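Local coordinates for protein type I modular polyketide synthase (Streptomyces albus subsp. albus, PDB 6IYT) that probably selects an acyl extender unit, such as ethylmalonyl, from its coenzyme A thioester and loads it during salinomycin chain assembly, at residues 119-124 with 390-395; 399-404 with 415-420; 202-207 with 443-448; 379-384 with 408-413. All blocks are in the same frame, centred on the assembly; numbering follows the deposited sequence.

Contact 1: residues 119-124 with 390-395; sequences GKTVFV and VFVESS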
# COMPACT_ATOMS: atom_id res chain seq x y z
N GLY A 119 14.05 6.42 11.57
CA GLY A 119 13.85 5.09 12.16
C GLY A 119 13.71 4.01 11.11
O GLY A 119 14.14 4.18 9.96
N LYS A 120 13.12 2.90 11.51
CA LYS A 120 12.97 1.74 10.66
C LYS A 120 11.73 1.86 9.76
O LYS A 120 10.81 2.64 10.04
CB LYS A 120 12.90 0.51 11.51
CG LYS A 120 14.22 0.23 12.23
CD LYS A 120 14.01 -0.64 13.46
CE LYS A 120 13.90 -2.09 13.09
NZ LYS A 120 14.31 -2.96 14.22
N THR A 121 11.69 1.01 8.75
CA THR A 121 10.67 1.03 7.69
C THR A 121 9.87 -0.25 7.76
O THR A 121 10.45 -1.34 7.85
CB THR A 121 11.31 1.11 6.29
OG1 THR A 121 12.00 2.36 6.13
CG2 THR A 121 10.27 0.96 5.22
N VAL A 122 8.55 -0.11 7.83
CA VAL A 122 7.67 -1.25 7.74
C VAL A 122 6.76 -1.13 6.53
O VAL A 122 6.28 -0.05 6.23
CB VAL A 122 6.83 -1.40 9.03
CG1 VAL A 122 6.10 -0.11 9.37
CG2 VAL A 122 5.88 -2.54 8.91
N PHE A 123 6.61 -2.23 5.78
CA PHE A 123 5.65 -2.26 4.69
C PHE A 123 4.31 -2.77 5.17
O PHE A 123 4.23 -3.80 5.90
CB PHE A 123 6.13 -3.11 3.53
CG PHE A 123 7.05 -2.37 2.58
CD1 PHE A 123 8.00 -1.49 3.05
CD2 PHE A 123 6.94 -2.55 1.23
CE1 PHE A 123 8.81 -0.77 2.17
CE2 PHE A 123 7.77 -1.85 0.34
CZ PHE A 123 8.71 -0.98 0.83
N VAL A 124 3.28 -2.07 4.72
CA VAL A 124 1.90 -2.26 5.17
C VAL A 124 1.08 -2.78 3.97
O VAL A 124 1.05 -2.17 2.92
CB VAL A 124 1.29 -0.94 5.65
CG1 VAL A 124 -0.16 -1.13 6.08
CG2 VAL A 124 2.13 -0.33 6.76
N VAL A 390 8.68 4.90 9.39
CA VAL A 390 8.37 4.97 7.98
C VAL A 390 7.46 3.80 7.70
O VAL A 390 7.88 2.65 7.81
CB VAL A 390 9.65 4.86 7.07
CG1 VAL A 390 9.26 4.85 5.59
CG2 VAL A 390 10.62 6.03 7.34
N PHE A 391 6.24 4.11 7.26
CA PHE A 391 5.23 3.11 6.99
C PHE A 391 4.87 3.26 5.55
O PHE A 391 4.35 4.31 5.16
CB PHE A 391 3.97 3.37 7.83
CG PHE A 391 4.14 3.10 9.32
CD1 PHE A 391 4.89 3.96 10.10
CD2 PHE A 391 3.47 2.07 9.93
CE1 PHE A 391 4.97 3.77 11.48
CE2 PHE A 391 3.69 1.79 11.28
CZ PHE A 391 4.44 2.65 12.05
N VAL A 392 5.15 2.24 4.75
CA VAL A 392 4.88 2.33 3.32
C VAL A 392 3.74 1.40 2.99
O VAL A 392 3.84 0.19 3.20
CB VAL A 392 6.12 1.93 2.50
CG1 VAL A 392 5.79 1.83 1.00
CG2 VAL A 392 7.26 2.88 2.76
N GLU A 393 2.60 1.95 2.58
CA GLU A 393 1.46 1.12 2.23
C GLU A 393 1.57 0.71 0.77
O GLU A 393 1.48 1.54 -0.13
CB GLU A 393 0.13 1.81 2.56
CG GLU A 393 -1.08 0.90 2.34
CD GLU A 393 -2.39 1.61 2.48
OE1 GLU A 393 -2.59 2.28 3.52
OE2 GLU A 393 -3.28 1.44 1.59
N SER A 394 1.82 -0.57 0.56
CA SER A 394 2.10 -1.14 -0.75
C SER A 394 0.80 -1.50 -1.48
O SER A 394 0.50 -2.69 -1.70
CB SER A 394 2.98 -2.39 -0.57
OG SER A 394 3.48 -2.86 -1.81
N SER A 395 0.01 -0.48 -1.81
CA SER A 395 -1.37 -0.68 -2.27
C SER A 395 -1.75 0.27 -3.43
O SER A 395 -1.07 1.22 -3.70
CB SER A 395 -2.32 -0.43 -1.12
OG SER A 395 -2.35 0.92 -0.79
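The carbonyl oxygen of Val-390 is gripped twice by the strand beside it. Val-122 N donates to Val-390 O at 2.8 Å, nearly straight along the C=O axis, with a C=O...N angle of 172°. Thr-121 CA adds a C-H...O contact to the same oxygen at 3.2 Å. Four more backbone bonds follow the pair of strands, ending where Ser-394 N reaches Val-124 O at 3.0 Å. Residues 120-124 and 390-393 are therefore parallel neighbours. They form the middle of the four-strand parallel sheet, in the alpha/beta-hydrolase-like core expected of this acyltransferase family.

Each face of the pair carries an aromatic ring. On one face the Phe-123 ring is covered by Val-392, whose CB lies 4.1 Å from the ring centroid in a CH-pi contact. These two side chains run alongside each other in the same direction. Thr-121 and Val-390 share this face, with Thr-121 OG1 against Val-390 CB at 3.6 Å. Helix 181-200 packs over it, and Ser-394 OG bonds to Met-192 O of that helix. On the other face, Val-122 has chi1 53°, which sets CG1 between the backbone N and the carbonyl carbon. From there CG1 sits over the Phe-391 ring, offset toward its rim, 3.5 Å from Phe-391 CD2. Val-124 CG2 comes to the ring edge, 4.2 Å from the same CD2 atom. Leu-383 and Ile-384 of helix 376-385 also touch Phe-391. The Val-124 side chain is close to, but not in contact with, a probable nucleophile elbow that includes Ser-213.

Contact 2: residues 399-404 with 415-420; sequences VLTYGI and VLAQGT
Ala-417 CB packs against two residues one helical turn apart. It lies 3.8 Å from Thr-401 O and 4.0 Å from Ile-404 CG2. The methyl thus meets a backbone oxygen and a branch methyl of the same helix. Ile-404 CG2 also touches Val-415 CG2 at 4.1 Å, where the two side chains cross at about a right angle. At the other end, Thr-401 CG2 lies against the strand backbone, 3.9 Å from Gly-419 N. The Thr-401 torsion, chi1 49°, places this methyl opposite its own carbonyl carbon and so toward residues 417-419. The contact is apolar packing.

The next shell fixes both partners. Glu-393 accepts Val-399 N and Leu-400 N on its two carboxylate oxygens, which holds the loop leading into the helix. Thr-420 OG1 bonds to Glu-393 O. Gln-418 points the other way, and its NE2 bonds to Gly-419 O and to Glu-437 OE1.

The helix and strand belong to a beta-alpha-beta crossover, from strand 388-393 through helix 401-411 to strand 416-418. Strand 416-418 is the outermost strand on its side of the sheet. Ile-404 also reaches Phe-391 of strand 388-393 and Phe-376 of helix 376-385.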
# COMPACT_ATOMS: atom_id res chain seq x y z
N VAL A 399 -5.44 3.12 2.24
CA VAL A 399 -6.57 2.91 3.08
C VAL A 399 -6.25 2.84 4.54
O VAL A 399 -7.14 3.01 5.34
CB VAL A 399 -7.40 1.70 2.65
CG1 VAL A 399 -8.02 1.96 1.28
CG2 VAL A 399 -6.58 0.45 2.64
N LEU A 400 -5.00 2.63 4.90
CA LEU A 400 -4.60 2.57 6.30
C LEU A 400 -3.67 3.71 6.73
O LEU A 400 -3.39 3.87 7.91
CB LEU A 400 -3.97 1.21 6.62
CG LEU A 400 -4.90 0.02 6.45
CD1 LEU A 400 -4.14 -1.31 6.60
CD2 LEU A 400 -6.05 0.11 7.42
N THR A 401 -3.25 4.54 5.79
CA THR A 401 -2.33 5.64 6.12
C THR A 401 -3.00 6.64 7.06
O THR A 401 -2.36 7.12 8.01
CB THR A 401 -1.87 6.40 4.86
OG1 THR A 401 -3.00 6.72 4.08
CG2 THR A 401 -0.86 5.55 4.00
N TYR A 402 -4.28 6.90 6.85
CA TYR A 402 -5.01 7.84 7.74
C TYR A 402 -5.00 7.33 9.18
O TYR A 402 -4.66 8.06 10.11
CB TYR A 402 -6.43 8.03 7.26
CG TYR A 402 -7.21 9.04 8.07
CD1 TYR A 402 -7.01 10.40 7.90
CD2 TYR A 402 -8.11 8.63 9.07
CE1 TYR A 402 -7.74 11.33 8.61
CE2 TYR A 402 -8.85 9.55 9.78
CZ TYR A 402 -8.67 10.91 9.54
OH TYR A 402 -9.36 11.84 10.27
N GLY A 403 -5.26 6.04 9.33
CA GLY A 403 -5.25 5.41 10.64
C GLY A 403 -3.88 5.39 11.29
O GLY A 403 -3.76 5.56 12.49
N ILE A 404 -2.83 5.20 10.50
CA ILE A 404 -1.50 5.22 11.02
C ILE A 404 -1.16 6.61 11.58
O ILE A 404 -0.65 6.72 12.68
CB ILE A 404 -0.47 4.80 9.95
CG1 ILE A 404 -0.68 3.33 9.58
CG2 ILE A 404 0.95 5.02 10.45
CD1 ILE A 404 -0.02 2.92 8.28
N VAL A 415 5.42 10.22 12.43
CA VAL A 415 5.86 9.17 11.49
C VAL A 415 5.49 9.56 10.05
O VAL A 415 4.71 10.49 9.85
CB VAL A 415 5.22 7.80 11.80
CG1 VAL A 415 5.45 7.42 13.25
CG2 VAL A 415 3.72 7.82 11.50
N LEU A 416 6.11 8.90 9.06
CA LEU A 416 5.69 9.03 7.66
C LEU A 416 4.78 7.87 7.30
O LEU A 416 5.12 6.71 7.55
CB LEU A 416 6.89 9.04 6.74
CG LEU A 416 6.58 8.94 5.25
CD1 LEU A 416 5.93 10.19 4.72
CD2 LEU A 416 7.87 8.65 4.49
N ALA A 417 3.58 8.20 6.84
CA ALA A 417 2.63 7.21 6.36
C ALA A 417 2.36 7.46 4.89
O ALA A 417 1.77 8.48 4.52
CB ALA A 417 1.35 7.28 7.17
N GLN A 418 2.94 6.62 4.06
CA GLN A 418 3.08 6.92 2.66
C GLN A 418 2.39 5.82 1.87
O GLN A 418 2.68 4.67 2.06
CB GLN A 418 4.56 6.94 2.30
CG GLN A 418 4.80 7.17 0.86
CD GLN A 418 4.35 8.50 0.44
OE1 GLN A 418 4.72 9.50 1.05
NE2 GLN A 418 3.45 8.55 -0.54
N GLY A 419 1.48 6.21 0.98
CA GLY A 419 0.89 5.26 0.01
C GLY A 419 1.74 5.10 -1.25
O GLY A 419 2.78 5.74 -1.40
N THR A 420 1.28 4.23 -2.15
CA THR A 420 1.96 3.98 -3.38
C THR A 420 1.13 4.56 -4.51
O THR A 420 1.40 5.67 -4.94
CB THR A 420 2.24 2.50 -3.60
OG1 THR A 420 2.92 1.98 -2.44
CG2 THR A 420 3.13 2.31 -4.80

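Contact 3: residues 202-207 with 443-448; sequences VGVVPD and VALDWT
Val-204 pushes its CG2 methyl into a shallow hollow formed by three successive residues, Val-443 to Leu-445. The methyl lies 3.7 Å from Ala-444 O, 3.9 Å from Val-443 CG1 and 4.1 Å from Leu-445 CD1. Its first torsion, chi1 175°, puts CG1 opposite the backbone N, and CG2 becomes the branch that enters the hollow. Val-204 and Val-443 cross at about a right angle.

A second fit lies alongside. Leu-445 extends its branched end against Val-202, with CD2 3.7 Å from Val-202 CB and CG 3.7 Å from Val-202 CG2. The same CD2 methyl sits over the centre of the Trp-447 ring face. It is thus held between Val-202 and the indole.

Residues 202-207 form the loop between helix 181-200 and strand 208-211. Gly-203, with positive phi, is the C-prime residue of the Schellman motif that ends this helix. Just before this glycine, Val-202 O accepts from Asp-446 N at 2.9 Å, the one hydrogen bond between the segments. It is a fairly straight N-H...O bond (164°). Asp-446 is itself the centre of an inverse gamma turn. Phe-435 of helix 428-439 touches Val-202, Leu-445 and Trp-447.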
# COMPACT_ATOMS: atom_id res chain seq x y z
N VAL A 202 14.24 1.40 -5.87
CA VAL A 202 14.93 2.63 -5.42
C VAL A 202 15.47 2.48 -4.02
O VAL A 202 15.75 3.47 -3.32
CB VAL A 202 14.04 3.86 -5.55
CG1 VAL A 202 13.80 4.17 -7.01
CG2 VAL A 202 12.73 3.68 -4.80
N GLY A 203 15.60 1.23 -3.60
CA GLY A 203 16.28 0.88 -2.34
C GLY A 203 15.43 1.07 -1.10
O GLY A 203 15.96 1.19 0.02
N VAL A 204 14.12 1.14 -1.26
CA VAL A 204 13.22 1.27 -0.10
C VAL A 204 12.63 -0.09 0.18
O VAL A 204 11.90 -0.66 -0.69
CB VAL A 204 12.11 2.32 -0.34
CG1 VAL A 204 11.12 2.35 0.83
CG2 VAL A 204 12.72 3.69 -0.53
N VAL A 205 13.11 -0.69 1.27
CA VAL A 205 12.78 -2.08 1.59
C VAL A 205 12.30 -2.21 3.02
O VAL A 205 12.69 -1.42 3.90
CB VAL A 205 14.00 -3.03 1.36
CG1 VAL A 205 14.37 -3.11 -0.12
CG2 VAL A 205 15.20 -2.62 2.18
N PRO A 206 11.49 -3.23 3.29
CA PRO A 206 10.96 -3.40 4.66
C PRO A 206 11.97 -3.99 5.62
O PRO A 206 12.79 -4.83 5.21
CB PRO A 206 9.81 -4.39 4.46
CG PRO A 206 10.18 -5.14 3.26
CD PRO A 206 10.82 -4.12 2.35
N ASP A 207 12.02 -3.43 6.83
CA ASP A 207 12.69 -4.06 7.97
C ASP A 207 11.72 -4.99 8.69
O ASP A 207 12.13 -5.84 9.53
CB ASP A 207 13.20 -2.98 8.96
CG ASP A 207 14.21 -2.03 8.32
OD1 ASP A 207 15.18 -2.53 7.71
OD2 ASP A 207 14.02 -0.78 8.38
N VAL A 443 13.32 9.93 3.68
CA VAL A 443 13.51 8.56 3.33
C VAL A 443 14.67 8.50 2.34
O VAL A 443 14.65 9.20 1.31
CB VAL A 443 12.25 7.94 2.70
CG1 VAL A 443 12.57 6.57 2.10
CG2 VAL A 443 11.14 7.80 3.73
N ALA A 444 15.65 7.67 2.64
CA ALA A 444 16.74 7.41 1.70
C ALA A 444 16.16 6.75 0.45
O ALA A 444 15.59 5.69 0.53
CB ALA A 444 17.77 6.49 2.34
N LEU A 445 16.43 7.33 -0.71
CA LEU A 445 15.84 6.84 -1.95
C LEU A 445 16.79 7.06 -3.13
O LEU A 445 17.33 8.15 -3.31
CB LEU A 445 14.51 7.58 -2.20
CG LEU A 445 13.54 6.89 -3.17
CD1 LEU A 445 12.08 7.12 -2.72
CD2 LEU A 445 13.76 7.41 -4.59
N ASP A 446 16.99 6.02 -3.93
CA ASP A 446 18.03 6.07 -4.96
C ASP A 446 17.47 6.58 -6.25
O ASP A 446 17.01 5.80 -7.11
CB ASP A 446 18.65 4.69 -5.14
CG ASP A 446 19.66 4.67 -6.24
OD1 ASP A 446 20.09 5.77 -6.67
OD2 ASP A 446 19.89 3.58 -6.79
N TRP A 447 17.35 7.89 -6.33
CA TRP A 447 16.78 8.56 -7.47
C TRP A 447 17.51 8.27 -8.77
O TRP A 447 16.93 8.34 -9.83
CB TRP A 447 16.77 10.04 -7.22
CG TRP A 447 15.72 10.47 -6.25
CD1 TRP A 447 15.91 10.79 -4.96
CD2 TRP A 447 14.35 10.68 -6.53
NE1 TRP A 447 14.74 11.18 -4.40
CE2 TRP A 447 13.75 11.12 -5.34
CE3 TRP A 447 13.56 10.58 -7.67
CZ2 TRP A 447 12.39 11.35 -5.23
CZ3 TRP A 447 12.21 10.85 -7.57
CH2 TRP A 447 11.65 11.31 -6.37
N THR A 448 18.79 7.96 -8.69
CA THR A 448 19.55 7.60 -9.89
C THR A 448 18.91 6.40 -10.63
O THR A 448 18.92 6.34 -11.86
CB THR A 448 21.00 7.27 -9.54
OG1 THR A 448 21.65 8.46 -9.07
CG2 THR A 448 21.73 6.71 -10.74

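Contact 4: residues 379-384 with 408-413; sequences VVRALI and SDDVGV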
# COMPACT_ATOMS: atom_id res chain seq x y z
N VAL A 379 -0.94 -2.71 16.87
CA VAL A 379 0.29 -3.08 16.22
C VAL A 379 1.03 -1.84 15.69
O VAL A 379 2.25 -1.75 15.83
CB VAL A 379 0.02 -4.09 15.09
CG1 VAL A 379 1.27 -4.30 14.25
CG2 VAL A 379 -0.47 -5.41 15.69
N VAL A 380 0.30 -0.84 15.21
CA VAL A 380 0.93 0.42 14.85
C VAL A 380 1.65 1.03 16.07
O VAL A 380 2.76 1.51 15.97
CB VAL A 380 -0.08 1.42 14.30
CG1 VAL A 380 0.57 2.77 14.05
CG2 VAL A 380 -0.68 0.88 13.01
N ARG A 381 0.96 1.05 17.21
CA ARG A 381 1.57 1.53 18.45
C ARG A 381 2.86 0.76 18.76
O ARG A 381 3.89 1.35 19.10
CB ARG A 381 0.59 1.39 19.61
CG ARG A 381 -0.63 2.26 19.50
CD ARG A 381 -1.54 2.10 20.70
NE ARG A 381 -2.79 2.77 20.46
CZ ARG A 381 -3.01 4.05 20.71
NH1 ARG A 381 -4.14 4.63 20.33
NH2 ARG A 381 -2.09 4.77 21.37
N ALA A 382 2.82 -0.55 18.63
CA ALA A 382 3.93 -1.36 18.97
C ALA A 382 5.09 -1.11 17.99
O ALA A 382 6.27 -1.06 18.40
CB ALA A 382 3.52 -2.81 18.97
N LEU A 383 4.76 -0.94 16.70
CA LEU A 383 5.76 -0.60 15.70
C LEU A 383 6.46 0.73 16.03
O LEU A 383 7.67 0.82 15.99
CB LEU A 383 5.13 -0.55 14.29
CG LEU A 383 4.80 -1.93 13.72
CD1 LEU A 383 3.79 -1.81 12.60
CD2 LEU A 383 6.06 -2.61 13.22
N ILE A 384 5.68 1.74 16.37
CA ILE A 384 6.25 3.02 16.70
C ILE A 384 7.17 2.89 17.92
O ILE A 384 8.31 3.41 17.94
CB ILE A 384 5.16 4.04 16.98
CG1 ILE A 384 4.42 4.37 15.68
CG2 ILE A 384 5.76 5.31 17.56
CD1 ILE A 384 3.22 5.23 15.85
N SER A 408 -0.40 7.62 15.41
CA SER A 408 0.86 8.28 15.78
C SER A 408 0.60 9.60 16.55
O SER A 408 1.29 9.90 17.51
CB SER A 408 1.72 8.55 14.55
OG SER A 408 1.26 9.68 13.85
N ASP A 409 -0.45 10.31 16.17
CA ASP A 409 -0.83 11.55 16.89
C ASP A 409 -1.26 11.26 18.33
O ASP A 409 -0.89 11.97 19.26
CB ASP A 409 -1.96 12.26 16.14
CG ASP A 409 -1.50 12.90 14.86
OD1 ASP A 409 -0.26 12.98 14.63
OD2 ASP A 409 -2.37 13.24 14.03
N ASP A 410 -1.94 10.15 18.52
CA ASP A 410 -2.39 9.73 19.84
C ASP A 410 -1.21 9.30 20.72
O ASP A 410 -1.15 9.64 21.89
CB ASP A 410 -3.40 8.58 19.68
CG ASP A 410 -4.13 8.25 20.97
OD1 ASP A 410 -4.83 9.13 21.51
OD2 ASP A 410 -4.17 7.04 21.33
N VAL A 411 -0.16 8.76 20.10
CA VAL A 411 1.03 8.38 20.84
C VAL A 411 2.01 9.55 21.02
O VAL A 411 2.91 9.48 21.84
CB VAL A 411 1.75 7.20 20.16
CG1 VAL A 411 3.09 6.95 20.81
CG2 VAL A 411 0.89 5.95 20.22
N GLY A 412 1.89 10.55 20.14
CA GLY A 412 2.71 11.76 20.22
C GLY A 412 4.06 11.62 19.53
O GLY A 412 5.04 12.24 19.95
N VAL A 413 4.12 10.78 18.49
CA VAL A 413 5.37 10.55 17.73
C VAL A 413 5.07 10.79 16.25
O VAL A 413 4.07 10.33 15.75
CB VAL A 413 5.88 9.09 17.90
CG1 VAL A 413 7.10 8.83 17.03
CG2 VAL A 413 6.21 8.79 19.36
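This is a partly buried packing of two helices, joined by a salt bridge near the surface. Helices 376-385 and 401-411 flank strand 388-393, one before it and one after it in the chain. They lie on the Phe-391 face of the parallel sheet in the alpha/beta core. The second helix is the crossover helix that leads to strand 416-418, and the contact involves its C-terminal end.

Arg-381 makes the polar link. Its chain is extended from CG to NE and carries the guanidinium across to Asp-410. Arg-381 NH1 donates to Asp-410 OD2 at 2.6 Å. OD2 lies close to the guanidinium plane, and NH1 comes to its anti side, 24° out of the carboxylate plane. Arg-381 NH2 adds a weak bond to the same OD2 at 3.1 Å. The bridge therefore uses one carboxylate oxygen, and the two flat groups are 84° apart. NH1 also pairs with Glu-377 of its own helix. This second acid probably helps to fix the guanidinium and balance its charge. Val-411 CG2 touches the cation obliquely, 3.4 Å from Arg-381 NH2.

Ile-384 makes the deeper, apolar part. Its two methyls meet different residues. CD1 packs on Ser-408 CB at 3.9 Å, while CG2 lies 3.8 Å from Val-413 CB. The Ile-384 and Val-413 side chains pass each other head to tail. Val-413 is brought there by a Schellman motif, with Gly-412 as the C-prime residue at positive phi. In this turn Ser-408 O accepts two backbone bonds, from Gly-412 N at 2.8 Å and from Val-413 N at 3.1 Å.

In the fold
Contact 1 opens first, at residues 119-124. Contact 3 opens at 202-207 and contact 4 at 379-384. Residues 390-395 then close contact 1, a loop of more than 260 residues. Contact 1 thus crosses both contact 3 and contact 4. Contact 2 opens just afterwards, at 399-404. Contact 4 closes at 408-413 and contact 2 at 415-420, so these two cross and share helix 401-411. Contact 3 closes last, at 443-448, and its span encloses contacts 2 and 4. Contact 1 joins central strands. Contact 2 sets helix 401-411 on edge strand 416-418, and contact 4 joins that helix to helix 376-385. Contact 3 ties the segment after helix 428-439 to the loop before strand 208-211.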